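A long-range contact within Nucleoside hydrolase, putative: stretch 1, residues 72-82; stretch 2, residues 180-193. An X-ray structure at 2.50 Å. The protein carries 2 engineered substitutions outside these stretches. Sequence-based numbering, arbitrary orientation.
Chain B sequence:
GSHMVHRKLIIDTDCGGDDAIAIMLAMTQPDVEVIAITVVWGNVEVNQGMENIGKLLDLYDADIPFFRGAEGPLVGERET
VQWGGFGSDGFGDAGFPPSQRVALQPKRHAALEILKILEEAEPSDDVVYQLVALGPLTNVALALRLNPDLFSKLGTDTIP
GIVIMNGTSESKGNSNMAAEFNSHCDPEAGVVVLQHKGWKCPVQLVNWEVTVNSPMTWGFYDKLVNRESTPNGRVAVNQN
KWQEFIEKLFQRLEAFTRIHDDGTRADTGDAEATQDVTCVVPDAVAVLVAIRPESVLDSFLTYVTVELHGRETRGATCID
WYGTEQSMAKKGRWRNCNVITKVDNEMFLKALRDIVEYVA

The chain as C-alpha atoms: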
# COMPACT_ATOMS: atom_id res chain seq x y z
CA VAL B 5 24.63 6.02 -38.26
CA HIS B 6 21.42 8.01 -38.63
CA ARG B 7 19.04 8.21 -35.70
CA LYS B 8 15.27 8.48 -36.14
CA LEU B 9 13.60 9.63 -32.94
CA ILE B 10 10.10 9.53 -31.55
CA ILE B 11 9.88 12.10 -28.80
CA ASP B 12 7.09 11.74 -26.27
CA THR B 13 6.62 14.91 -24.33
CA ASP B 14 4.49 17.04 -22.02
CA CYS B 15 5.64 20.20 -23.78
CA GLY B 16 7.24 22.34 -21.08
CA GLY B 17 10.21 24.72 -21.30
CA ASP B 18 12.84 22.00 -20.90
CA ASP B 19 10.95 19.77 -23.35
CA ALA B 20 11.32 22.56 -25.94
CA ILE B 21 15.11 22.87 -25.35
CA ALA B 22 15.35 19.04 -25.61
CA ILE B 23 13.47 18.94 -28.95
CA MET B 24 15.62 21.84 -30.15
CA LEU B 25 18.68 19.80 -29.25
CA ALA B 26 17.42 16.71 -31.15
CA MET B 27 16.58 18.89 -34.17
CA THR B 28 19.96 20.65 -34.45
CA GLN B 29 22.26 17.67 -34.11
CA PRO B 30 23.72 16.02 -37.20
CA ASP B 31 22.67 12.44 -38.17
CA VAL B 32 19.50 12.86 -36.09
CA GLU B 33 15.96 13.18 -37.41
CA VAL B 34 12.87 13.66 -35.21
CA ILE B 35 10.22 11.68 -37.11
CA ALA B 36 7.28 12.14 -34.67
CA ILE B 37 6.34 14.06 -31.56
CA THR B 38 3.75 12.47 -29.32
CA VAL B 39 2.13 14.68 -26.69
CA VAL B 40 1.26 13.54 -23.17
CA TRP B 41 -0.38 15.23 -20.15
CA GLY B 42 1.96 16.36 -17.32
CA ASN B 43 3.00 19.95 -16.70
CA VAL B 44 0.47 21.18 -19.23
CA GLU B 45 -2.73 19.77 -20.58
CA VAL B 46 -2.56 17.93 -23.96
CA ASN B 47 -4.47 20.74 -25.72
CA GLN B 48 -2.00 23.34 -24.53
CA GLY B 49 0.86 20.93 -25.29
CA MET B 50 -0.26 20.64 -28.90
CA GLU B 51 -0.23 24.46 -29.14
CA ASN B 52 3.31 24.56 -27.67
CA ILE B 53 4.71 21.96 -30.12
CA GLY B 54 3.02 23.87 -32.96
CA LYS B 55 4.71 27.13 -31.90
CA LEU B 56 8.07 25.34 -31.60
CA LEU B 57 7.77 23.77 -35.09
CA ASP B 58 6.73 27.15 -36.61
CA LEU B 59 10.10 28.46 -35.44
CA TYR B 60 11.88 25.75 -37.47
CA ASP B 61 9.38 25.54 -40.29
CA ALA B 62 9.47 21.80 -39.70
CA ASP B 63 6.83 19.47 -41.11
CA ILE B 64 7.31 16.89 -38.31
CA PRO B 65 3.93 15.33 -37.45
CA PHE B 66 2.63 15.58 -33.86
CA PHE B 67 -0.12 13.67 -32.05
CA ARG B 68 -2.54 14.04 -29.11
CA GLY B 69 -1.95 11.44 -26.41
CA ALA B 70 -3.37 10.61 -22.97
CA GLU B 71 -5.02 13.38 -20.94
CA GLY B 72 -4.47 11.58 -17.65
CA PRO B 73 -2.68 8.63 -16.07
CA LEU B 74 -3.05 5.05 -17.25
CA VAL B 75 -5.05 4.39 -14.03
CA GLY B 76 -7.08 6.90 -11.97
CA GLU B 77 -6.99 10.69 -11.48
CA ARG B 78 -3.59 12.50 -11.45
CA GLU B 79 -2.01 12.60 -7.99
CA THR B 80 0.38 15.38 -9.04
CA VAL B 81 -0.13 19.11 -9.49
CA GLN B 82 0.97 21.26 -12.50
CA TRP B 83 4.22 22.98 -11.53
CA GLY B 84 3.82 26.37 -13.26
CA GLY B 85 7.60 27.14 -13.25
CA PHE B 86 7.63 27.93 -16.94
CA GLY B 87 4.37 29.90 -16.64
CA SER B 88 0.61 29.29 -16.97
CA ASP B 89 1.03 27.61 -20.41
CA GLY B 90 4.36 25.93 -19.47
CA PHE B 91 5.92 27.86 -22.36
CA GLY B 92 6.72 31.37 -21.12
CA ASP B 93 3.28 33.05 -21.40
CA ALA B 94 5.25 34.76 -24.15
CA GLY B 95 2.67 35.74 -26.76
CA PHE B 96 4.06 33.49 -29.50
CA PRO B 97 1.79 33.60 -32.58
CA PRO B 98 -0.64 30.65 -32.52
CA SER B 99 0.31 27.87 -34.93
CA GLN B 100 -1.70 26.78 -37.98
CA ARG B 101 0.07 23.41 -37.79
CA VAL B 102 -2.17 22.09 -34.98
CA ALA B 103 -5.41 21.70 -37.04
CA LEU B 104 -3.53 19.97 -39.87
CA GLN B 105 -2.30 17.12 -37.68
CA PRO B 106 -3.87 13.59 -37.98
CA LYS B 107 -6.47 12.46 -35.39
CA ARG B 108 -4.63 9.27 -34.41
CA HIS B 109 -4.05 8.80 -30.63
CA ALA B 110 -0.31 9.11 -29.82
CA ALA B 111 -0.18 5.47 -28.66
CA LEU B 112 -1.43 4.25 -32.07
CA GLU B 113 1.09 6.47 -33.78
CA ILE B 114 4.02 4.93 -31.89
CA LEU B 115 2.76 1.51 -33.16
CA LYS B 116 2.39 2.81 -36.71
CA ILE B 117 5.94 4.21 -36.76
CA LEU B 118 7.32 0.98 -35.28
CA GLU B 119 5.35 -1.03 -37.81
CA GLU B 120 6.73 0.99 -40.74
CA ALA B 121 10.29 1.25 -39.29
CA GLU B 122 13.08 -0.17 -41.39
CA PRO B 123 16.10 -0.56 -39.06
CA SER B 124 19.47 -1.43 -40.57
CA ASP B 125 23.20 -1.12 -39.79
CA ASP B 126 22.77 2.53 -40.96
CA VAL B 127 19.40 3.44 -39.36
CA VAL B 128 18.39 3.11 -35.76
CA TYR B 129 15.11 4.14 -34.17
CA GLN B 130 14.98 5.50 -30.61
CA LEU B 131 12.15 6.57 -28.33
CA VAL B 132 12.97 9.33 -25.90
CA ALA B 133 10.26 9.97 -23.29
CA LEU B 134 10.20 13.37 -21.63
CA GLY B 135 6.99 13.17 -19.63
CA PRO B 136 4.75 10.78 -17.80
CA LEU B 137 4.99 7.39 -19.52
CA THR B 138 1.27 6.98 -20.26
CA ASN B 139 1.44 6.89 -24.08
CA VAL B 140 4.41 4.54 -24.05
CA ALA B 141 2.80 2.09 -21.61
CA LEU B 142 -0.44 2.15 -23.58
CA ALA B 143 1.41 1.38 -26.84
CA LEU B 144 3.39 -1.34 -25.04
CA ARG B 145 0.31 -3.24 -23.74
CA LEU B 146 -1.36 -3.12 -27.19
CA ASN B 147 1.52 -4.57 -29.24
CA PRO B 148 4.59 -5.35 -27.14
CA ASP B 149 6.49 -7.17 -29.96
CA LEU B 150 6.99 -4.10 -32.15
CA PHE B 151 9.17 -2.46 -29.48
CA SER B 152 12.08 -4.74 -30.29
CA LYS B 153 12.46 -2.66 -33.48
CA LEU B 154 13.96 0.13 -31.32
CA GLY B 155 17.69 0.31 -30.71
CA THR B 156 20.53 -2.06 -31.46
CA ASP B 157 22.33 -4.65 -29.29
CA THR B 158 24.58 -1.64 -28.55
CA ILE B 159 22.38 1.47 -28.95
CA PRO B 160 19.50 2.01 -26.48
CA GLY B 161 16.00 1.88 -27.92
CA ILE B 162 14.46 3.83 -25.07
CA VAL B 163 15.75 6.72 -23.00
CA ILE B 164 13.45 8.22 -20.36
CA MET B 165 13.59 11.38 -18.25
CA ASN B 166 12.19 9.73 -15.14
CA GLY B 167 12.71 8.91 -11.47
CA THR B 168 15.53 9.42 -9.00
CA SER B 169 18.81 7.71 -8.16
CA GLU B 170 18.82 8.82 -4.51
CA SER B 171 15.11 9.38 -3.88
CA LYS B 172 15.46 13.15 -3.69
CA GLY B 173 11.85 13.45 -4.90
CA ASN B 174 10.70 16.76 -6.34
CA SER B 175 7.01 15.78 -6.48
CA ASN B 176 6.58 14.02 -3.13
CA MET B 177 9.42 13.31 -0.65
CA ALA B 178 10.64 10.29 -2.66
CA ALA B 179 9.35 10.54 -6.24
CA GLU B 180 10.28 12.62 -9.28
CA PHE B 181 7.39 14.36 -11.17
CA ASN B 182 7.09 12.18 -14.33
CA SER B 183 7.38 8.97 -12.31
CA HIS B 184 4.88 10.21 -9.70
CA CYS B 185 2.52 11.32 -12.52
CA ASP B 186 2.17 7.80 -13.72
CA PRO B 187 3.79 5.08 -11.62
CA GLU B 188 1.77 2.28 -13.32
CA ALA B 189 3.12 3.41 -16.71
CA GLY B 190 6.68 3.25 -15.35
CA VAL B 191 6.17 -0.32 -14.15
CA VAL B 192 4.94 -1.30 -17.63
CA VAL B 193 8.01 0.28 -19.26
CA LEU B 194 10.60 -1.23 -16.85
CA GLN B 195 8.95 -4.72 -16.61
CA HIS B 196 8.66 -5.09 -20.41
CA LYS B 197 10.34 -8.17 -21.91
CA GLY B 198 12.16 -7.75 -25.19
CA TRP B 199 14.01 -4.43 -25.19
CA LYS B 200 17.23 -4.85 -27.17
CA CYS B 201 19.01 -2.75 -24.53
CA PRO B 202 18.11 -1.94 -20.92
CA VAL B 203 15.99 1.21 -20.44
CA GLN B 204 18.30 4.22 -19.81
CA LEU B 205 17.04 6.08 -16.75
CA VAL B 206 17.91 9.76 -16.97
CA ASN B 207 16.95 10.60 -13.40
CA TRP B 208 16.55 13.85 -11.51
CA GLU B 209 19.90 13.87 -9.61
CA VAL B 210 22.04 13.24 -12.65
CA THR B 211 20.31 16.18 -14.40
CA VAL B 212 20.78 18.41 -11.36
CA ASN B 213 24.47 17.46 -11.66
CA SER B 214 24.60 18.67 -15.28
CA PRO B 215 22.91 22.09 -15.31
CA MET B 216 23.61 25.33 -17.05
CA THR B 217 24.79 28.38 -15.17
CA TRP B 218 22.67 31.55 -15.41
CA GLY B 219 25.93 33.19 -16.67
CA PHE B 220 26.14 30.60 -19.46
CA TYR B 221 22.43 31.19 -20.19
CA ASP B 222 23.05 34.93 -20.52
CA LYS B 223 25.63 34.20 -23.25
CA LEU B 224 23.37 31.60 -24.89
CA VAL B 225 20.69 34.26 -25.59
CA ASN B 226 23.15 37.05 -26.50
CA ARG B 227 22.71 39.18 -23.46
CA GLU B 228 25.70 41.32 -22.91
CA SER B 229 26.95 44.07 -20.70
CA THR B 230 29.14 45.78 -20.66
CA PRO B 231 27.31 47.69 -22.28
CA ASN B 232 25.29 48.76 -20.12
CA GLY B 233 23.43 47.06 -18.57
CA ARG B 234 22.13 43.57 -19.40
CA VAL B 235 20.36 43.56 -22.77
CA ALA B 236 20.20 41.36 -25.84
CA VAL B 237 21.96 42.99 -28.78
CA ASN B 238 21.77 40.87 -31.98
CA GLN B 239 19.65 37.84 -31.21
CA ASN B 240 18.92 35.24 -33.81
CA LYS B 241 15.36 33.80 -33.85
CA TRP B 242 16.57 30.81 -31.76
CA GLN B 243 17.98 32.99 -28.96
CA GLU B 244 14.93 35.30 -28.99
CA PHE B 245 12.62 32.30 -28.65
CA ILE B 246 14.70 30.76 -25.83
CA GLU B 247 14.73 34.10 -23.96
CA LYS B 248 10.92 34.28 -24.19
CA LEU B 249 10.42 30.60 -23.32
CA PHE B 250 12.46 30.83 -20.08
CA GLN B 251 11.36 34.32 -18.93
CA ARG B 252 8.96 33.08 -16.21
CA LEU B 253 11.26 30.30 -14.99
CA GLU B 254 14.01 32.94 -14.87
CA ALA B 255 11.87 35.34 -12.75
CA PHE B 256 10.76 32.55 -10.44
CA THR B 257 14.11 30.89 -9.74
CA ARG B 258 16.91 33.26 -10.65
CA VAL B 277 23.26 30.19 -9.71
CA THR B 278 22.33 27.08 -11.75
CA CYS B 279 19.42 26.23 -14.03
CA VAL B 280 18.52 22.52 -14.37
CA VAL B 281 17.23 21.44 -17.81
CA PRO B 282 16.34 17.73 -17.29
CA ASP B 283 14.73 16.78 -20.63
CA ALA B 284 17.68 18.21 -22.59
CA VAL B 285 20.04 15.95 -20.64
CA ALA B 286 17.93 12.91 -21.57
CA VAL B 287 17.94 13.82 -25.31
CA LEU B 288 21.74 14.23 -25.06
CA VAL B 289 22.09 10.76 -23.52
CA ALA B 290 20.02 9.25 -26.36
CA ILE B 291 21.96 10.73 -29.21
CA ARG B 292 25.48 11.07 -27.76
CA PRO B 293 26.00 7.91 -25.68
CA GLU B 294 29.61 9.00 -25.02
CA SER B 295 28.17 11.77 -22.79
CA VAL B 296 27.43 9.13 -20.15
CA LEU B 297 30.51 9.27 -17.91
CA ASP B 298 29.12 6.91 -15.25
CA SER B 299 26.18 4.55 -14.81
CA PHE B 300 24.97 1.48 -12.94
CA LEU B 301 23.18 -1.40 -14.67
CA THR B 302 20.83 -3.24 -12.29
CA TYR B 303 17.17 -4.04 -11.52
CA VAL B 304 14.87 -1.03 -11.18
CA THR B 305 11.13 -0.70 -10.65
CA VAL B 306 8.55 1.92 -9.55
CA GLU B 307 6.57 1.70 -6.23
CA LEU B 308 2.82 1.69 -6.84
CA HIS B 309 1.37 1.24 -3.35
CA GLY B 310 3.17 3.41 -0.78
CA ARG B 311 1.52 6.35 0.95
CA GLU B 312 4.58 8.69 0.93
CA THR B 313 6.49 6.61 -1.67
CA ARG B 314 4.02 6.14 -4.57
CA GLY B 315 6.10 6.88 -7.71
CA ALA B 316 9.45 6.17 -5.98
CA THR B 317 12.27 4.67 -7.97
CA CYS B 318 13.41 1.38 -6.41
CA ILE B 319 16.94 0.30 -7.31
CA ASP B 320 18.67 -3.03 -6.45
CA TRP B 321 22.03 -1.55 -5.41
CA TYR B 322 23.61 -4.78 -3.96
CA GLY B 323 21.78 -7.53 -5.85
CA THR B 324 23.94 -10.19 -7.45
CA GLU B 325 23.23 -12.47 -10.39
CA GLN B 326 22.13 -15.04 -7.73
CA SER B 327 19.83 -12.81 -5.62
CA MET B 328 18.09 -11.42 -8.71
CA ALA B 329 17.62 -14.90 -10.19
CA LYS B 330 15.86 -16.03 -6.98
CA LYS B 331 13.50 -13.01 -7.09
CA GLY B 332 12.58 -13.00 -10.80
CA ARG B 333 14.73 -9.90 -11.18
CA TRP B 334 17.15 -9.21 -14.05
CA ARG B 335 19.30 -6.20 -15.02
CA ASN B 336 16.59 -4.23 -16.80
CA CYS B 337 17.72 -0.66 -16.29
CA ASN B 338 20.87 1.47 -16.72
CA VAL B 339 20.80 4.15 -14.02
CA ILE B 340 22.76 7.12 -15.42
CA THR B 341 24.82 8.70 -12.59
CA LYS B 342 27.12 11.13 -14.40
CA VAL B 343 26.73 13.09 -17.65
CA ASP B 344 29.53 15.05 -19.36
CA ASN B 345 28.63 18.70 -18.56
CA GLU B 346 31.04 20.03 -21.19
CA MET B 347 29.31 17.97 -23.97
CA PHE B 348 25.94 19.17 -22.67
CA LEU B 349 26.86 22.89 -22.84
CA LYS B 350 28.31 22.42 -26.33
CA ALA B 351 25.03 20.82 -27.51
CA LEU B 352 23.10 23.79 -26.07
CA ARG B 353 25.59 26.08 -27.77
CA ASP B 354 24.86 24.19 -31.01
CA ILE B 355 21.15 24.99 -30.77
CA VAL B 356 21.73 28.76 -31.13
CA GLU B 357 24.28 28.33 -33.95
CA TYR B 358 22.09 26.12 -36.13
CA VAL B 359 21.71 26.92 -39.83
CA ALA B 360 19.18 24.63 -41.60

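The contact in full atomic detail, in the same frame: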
# COMPACT_ATOMS: atom_id res chain seq x y z
N GLY B 72 -4.69 11.92 -19.04
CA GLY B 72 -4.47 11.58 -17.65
C GLY B 72 -3.76 10.25 -17.54
O GLY B 72 -3.49 9.59 -18.53
N PRO B 73 -3.44 9.84 -16.32
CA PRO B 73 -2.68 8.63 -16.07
C PRO B 73 -3.36 7.39 -16.65
O PRO B 73 -4.59 7.37 -16.88
CB PRO B 73 -2.64 8.51 -14.54
CG PRO B 73 -3.04 9.83 -14.01
CD PRO B 73 -3.82 10.55 -15.08
N LEU B 74 -2.55 6.35 -16.87
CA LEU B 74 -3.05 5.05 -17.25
C LEU B 74 -4.20 4.61 -16.35
O LEU B 74 -5.20 4.07 -16.84
CB LEU B 74 -1.91 4.02 -17.17
CG LEU B 74 -2.09 2.62 -17.76
CD1 LEU B 74 -2.46 2.73 -19.21
CD2 LEU B 74 -0.81 1.83 -17.59
N VAL B 75 -4.07 4.85 -15.03
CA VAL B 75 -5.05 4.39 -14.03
C VAL B 75 -5.36 5.46 -12.99
O VAL B 75 -4.48 5.82 -12.20
CB VAL B 75 -4.52 3.18 -13.25
CG1 VAL B 75 -5.63 2.56 -12.44
CG2 VAL B 75 -3.89 2.16 -14.16
N GLY B 76 -6.61 5.94 -12.98
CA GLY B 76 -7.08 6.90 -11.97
C GLY B 76 -6.75 8.37 -12.24
O GLY B 76 -6.02 8.69 -13.20
N GLU B 77 -7.28 9.26 -11.40
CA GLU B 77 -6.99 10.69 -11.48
C GLU B 77 -5.52 10.99 -11.16
O GLU B 77 -4.90 10.26 -10.40
CB GLU B 77 -7.89 11.47 -10.52
CG GLU B 77 -9.04 12.23 -11.19
CD GLU B 77 -10.02 12.84 -10.16
OE1 GLU B 77 -9.55 13.54 -9.22
OE2 GLU B 77 -11.27 12.62 -10.27
N ARG B 78 -4.98 12.07 -11.74
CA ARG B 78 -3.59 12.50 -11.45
C ARG B 78 -3.45 12.77 -9.97
O ARG B 78 -4.37 13.28 -9.35
CB ARG B 78 -3.18 13.74 -12.28
CG ARG B 78 -4.07 14.97 -12.09
CD ARG B 78 -3.61 16.16 -12.87
NE ARG B 78 -2.20 16.45 -12.60
CZ ARG B 78 -1.36 17.04 -13.45
NH1 ARG B 78 -1.74 17.41 -14.65
NH2 ARG B 78 -0.10 17.23 -13.10
N GLU B 79 -2.31 12.40 -9.42
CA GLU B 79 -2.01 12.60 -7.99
C GLU B 79 -0.90 13.66 -7.86
O GLU B 79 -0.37 13.92 -6.78
CB GLU B 79 -1.68 11.25 -7.31
CG GLU B 79 -2.77 10.16 -7.60
CD GLU B 79 -2.62 8.85 -6.80
OE1 GLU B 79 -1.77 8.78 -5.89
OE2 GLU B 79 -3.37 7.87 -7.06
N THR B 80 -0.56 14.26 -8.99
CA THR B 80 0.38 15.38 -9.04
C THR B 80 -0.35 16.67 -9.42
O THR B 80 -1.49 16.67 -9.89
CB THR B 80 1.52 15.14 -10.05
OG1 THR B 80 0.98 14.98 -11.37
CG2 THR B 80 2.31 13.90 -9.69
N VAL B 81 0.34 17.77 -9.21
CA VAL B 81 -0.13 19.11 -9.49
C VAL B 81 0.76 19.65 -10.63
O VAL B 81 1.94 19.27 -10.73
CB VAL B 81 0.04 19.95 -8.20
CG1 VAL B 81 0.21 21.42 -8.47
CG2 VAL B 81 -1.13 19.67 -7.23
N GLN B 82 0.19 20.51 -11.49
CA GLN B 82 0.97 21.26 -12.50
C GLN B 82 1.90 22.27 -11.83
O GLN B 82 1.48 23.09 -11.01
CB GLN B 82 0.05 21.94 -13.52
CG GLN B 82 -0.75 20.96 -14.39
CD GLN B 82 -1.33 21.57 -15.68
OE1 GLN B 82 -1.35 22.79 -15.85
NE2 GLN B 82 -1.80 20.71 -16.58
N GLU B 180 10.15 11.60 -8.25
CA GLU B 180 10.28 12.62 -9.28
C GLU B 180 8.92 12.81 -10.02
O GLU B 180 8.16 11.85 -10.21
CB GLU B 180 11.42 12.19 -10.24
CG GLU B 180 11.72 13.07 -11.47
CD GLU B 180 10.72 12.89 -12.57
OE1 GLU B 180 10.29 11.75 -12.81
OE2 GLU B 180 10.34 13.89 -13.19
N PHE B 181 8.63 14.03 -10.44
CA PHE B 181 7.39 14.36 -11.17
C PHE B 181 6.84 13.34 -12.20
O PHE B 181 5.70 12.89 -12.07
CB PHE B 181 7.49 15.76 -11.83
CG PHE B 181 6.21 16.22 -12.48
CD1 PHE B 181 5.14 16.68 -11.71
CD2 PHE B 181 6.06 16.17 -13.87
CE1 PHE B 181 3.94 17.09 -12.31
CE2 PHE B 181 4.86 16.59 -14.49
CZ PHE B 181 3.80 17.06 -13.71
N ASN B 182 7.61 13.02 -13.24
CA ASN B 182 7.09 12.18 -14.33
C ASN B 182 6.73 10.79 -13.79
O ASN B 182 5.69 10.22 -14.14
CB ASN B 182 8.12 12.03 -15.47
CG ASN B 182 8.35 13.31 -16.26
OD1 ASN B 182 7.48 14.16 -16.33
ND2 ASN B 182 9.53 13.43 -16.90
N SER B 183 7.61 10.24 -12.96
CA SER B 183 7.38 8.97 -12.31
C SER B 183 6.11 9.03 -11.46
O SER B 183 5.21 8.18 -11.62
CB SER B 183 8.59 8.58 -11.44
OG SER B 183 8.52 7.21 -11.02
N HIS B 184 6.04 10.02 -10.57
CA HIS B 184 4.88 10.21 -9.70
C HIS B 184 3.59 10.40 -10.51
O HIS B 184 2.56 9.94 -10.12
CB HIS B 184 5.11 11.39 -8.74
CG HIS B 184 4.10 11.49 -7.64
ND1 HIS B 184 3.89 12.64 -6.93
CD2 HIS B 184 3.25 10.57 -7.12
CE1 HIS B 184 2.96 12.44 -6.02
NE2 HIS B 184 2.55 11.18 -6.11
N CYS B 185 3.68 11.06 -11.66
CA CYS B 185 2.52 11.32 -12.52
C CYS B 185 1.90 10.04 -12.96
O CYS B 185 0.67 9.92 -13.03
CB CYS B 185 2.93 12.11 -13.76
SG CYS B 185 2.94 13.89 -13.50
N ASP B 186 2.73 9.05 -13.26
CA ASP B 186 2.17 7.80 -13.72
C ASP B 186 3.08 6.66 -13.35
O ASP B 186 3.89 6.23 -14.18
CB ASP B 186 1.90 7.83 -15.24
CG ASP B 186 0.96 6.77 -15.65
OD1 ASP B 186 0.90 5.79 -14.89
OD2 ASP B 186 0.27 6.88 -16.70
N PRO B 187 2.96 6.18 -12.10
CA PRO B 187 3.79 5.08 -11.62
C PRO B 187 3.47 3.79 -12.38
O PRO B 187 4.40 3.09 -12.79
CB PRO B 187 3.44 5.01 -10.14
CG PRO B 187 2.84 6.33 -9.82
CD PRO B 187 2.06 6.65 -11.04
N GLU B 188 2.19 3.50 -12.58
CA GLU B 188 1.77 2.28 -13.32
C GLU B 188 2.44 2.23 -14.71
O GLU B 188 2.97 1.19 -15.11
CB GLU B 188 0.25 2.22 -13.46
CG GLU B 188 -0.50 1.79 -12.22
CD GLU B 188 -0.70 2.92 -11.19
OE1 GLU B 188 -0.24 4.06 -11.38
OE2 GLU B 188 -1.35 2.66 -10.18
N ALA B 189 2.46 3.36 -15.41
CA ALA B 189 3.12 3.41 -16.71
C ALA B 189 4.60 3.05 -16.62
O ALA B 189 5.12 2.37 -17.49
CB ALA B 189 2.92 4.76 -17.41
N GLY B 190 5.27 3.53 -15.57
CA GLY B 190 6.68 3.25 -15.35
C GLY B 190 6.96 1.78 -15.10
O GLY B 190 7.98 1.25 -15.56
N VAL B 191 6.08 1.13 -14.36
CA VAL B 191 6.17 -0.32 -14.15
C VAL B 191 6.08 -1.06 -15.49
O VAL B 191 6.86 -1.98 -15.73
CB VAL B 191 5.12 -0.82 -13.18
CG1 VAL B 191 5.03 -2.34 -13.24
CG2 VAL B 191 5.45 -0.36 -11.79
N VAL B 192 5.14 -0.66 -16.35
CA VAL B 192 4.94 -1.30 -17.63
C VAL B 192 6.23 -1.17 -18.46
O VAL B 192 6.70 -2.15 -19.06
CB VAL B 192 3.71 -0.71 -18.37
CG1 VAL B 192 3.67 -1.16 -19.85
CG2 VAL B 192 2.41 -1.10 -17.65
N VAL B 193 6.81 0.03 -18.48
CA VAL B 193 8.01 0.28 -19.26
C VAL B 193 9.21 -0.54 -18.77
O VAL B 193 9.84 -1.22 -19.57
CB VAL B 193 8.34 1.79 -19.35
CG1 VAL B 193 9.74 2.00 -19.84
CG2 VAL B 193 7.32 2.49 -20.32
O HOH W 1 -1.43 5.30 -13.55
O HOH W 2 0.68 9.73 -5.08

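A segment without regular secondary structure can be held against a helical one by a few well-placed polar groups, and the contact between residues 72-82 and 180-193 is a compact example. Residues 72-82 form neither helix nor strand. The second stretch contains two short helical segments, 181-185 and 187-193, separated at Asp 186, which is the first residue to leave helical phi/psi after one helix and the N-cap of the next. The backbones approach most closely around this junction, with CA of Pro 73 lying 5.5 Å from CA of Asp 186. Farther along, CA of Thr 80 is 5.8 Å from CA of Cys 185, so the chain comes back to the same helical corner after swinging out through the exposed Gly 76 and Glu 77. The positive phi of Gly 76, 82°, is one that favours glycine.

The general principle is clearest at Asp 186, whose carboxylate serves both stretches. OD1 accepts from the backbone N of Ala 189 at 2.9 Å, capping the start of the second helix, where amide groups lack partners in a preceding turn. OD2 accepts from the backbone N of Leu 74, also at 2.9 Å and nearly linear at 174°. This hydrogen bond crosses directly between the stretches, and it uses a main-chain donor that a segment without regular structure would otherwise have to satisfy by other means. A water extends the arrangement: it accepts from Val 75 N at 3.1 Å and lies 2.7 Å from Asp 186 OD1 and 2.8 Å from Glu 188 OE1, within reach of both carboxylates. Consecutive amides of the first stretch are thus met by the helix start, one directly and one through solvent.

Around this polar centre carbon-rich groups fill the space. Leu 74 points toward the helix, and its CD2 approaches CG2 of Val 192 at 4.4 Å and CB of Glu 188 at 4.3 Å. Val 75 adds its CG2, 3.9 Å from Glu 188 CG, using the aliphatic part of an acidic side chain as a packing surface. The ring of Pro 73 rests near the end of the first helix, with CG 3.8 Å from Cys 185 O.

Thr 80 anchors the other end and is the most extensively covered residue of the contact. Its CG2 sits over one face of the His 184 ring, 3.4 Å from ND1, while its OG1 lies 3.1 Å from Cys 185 SG. Arg 78 braces this region from within its own stretch: NE donates to Thr 80 O at 2.8 Å, and NH2 makes a weak bond to Thr 80 OG1 at 3.0 Å. The same NH2 lies at the edge of the Phe 181 ring, 4.0 Å from CZ, as a packing contact. Val 81 O is also at the edge, 3.4 Å from CE1, and there the slight positive charge of the ring hydrogens suits a carbonyl oxygen. A second water joins Glu 79 OE1, at 2.7 Å, to His 184 NE2, at 2.6 Å.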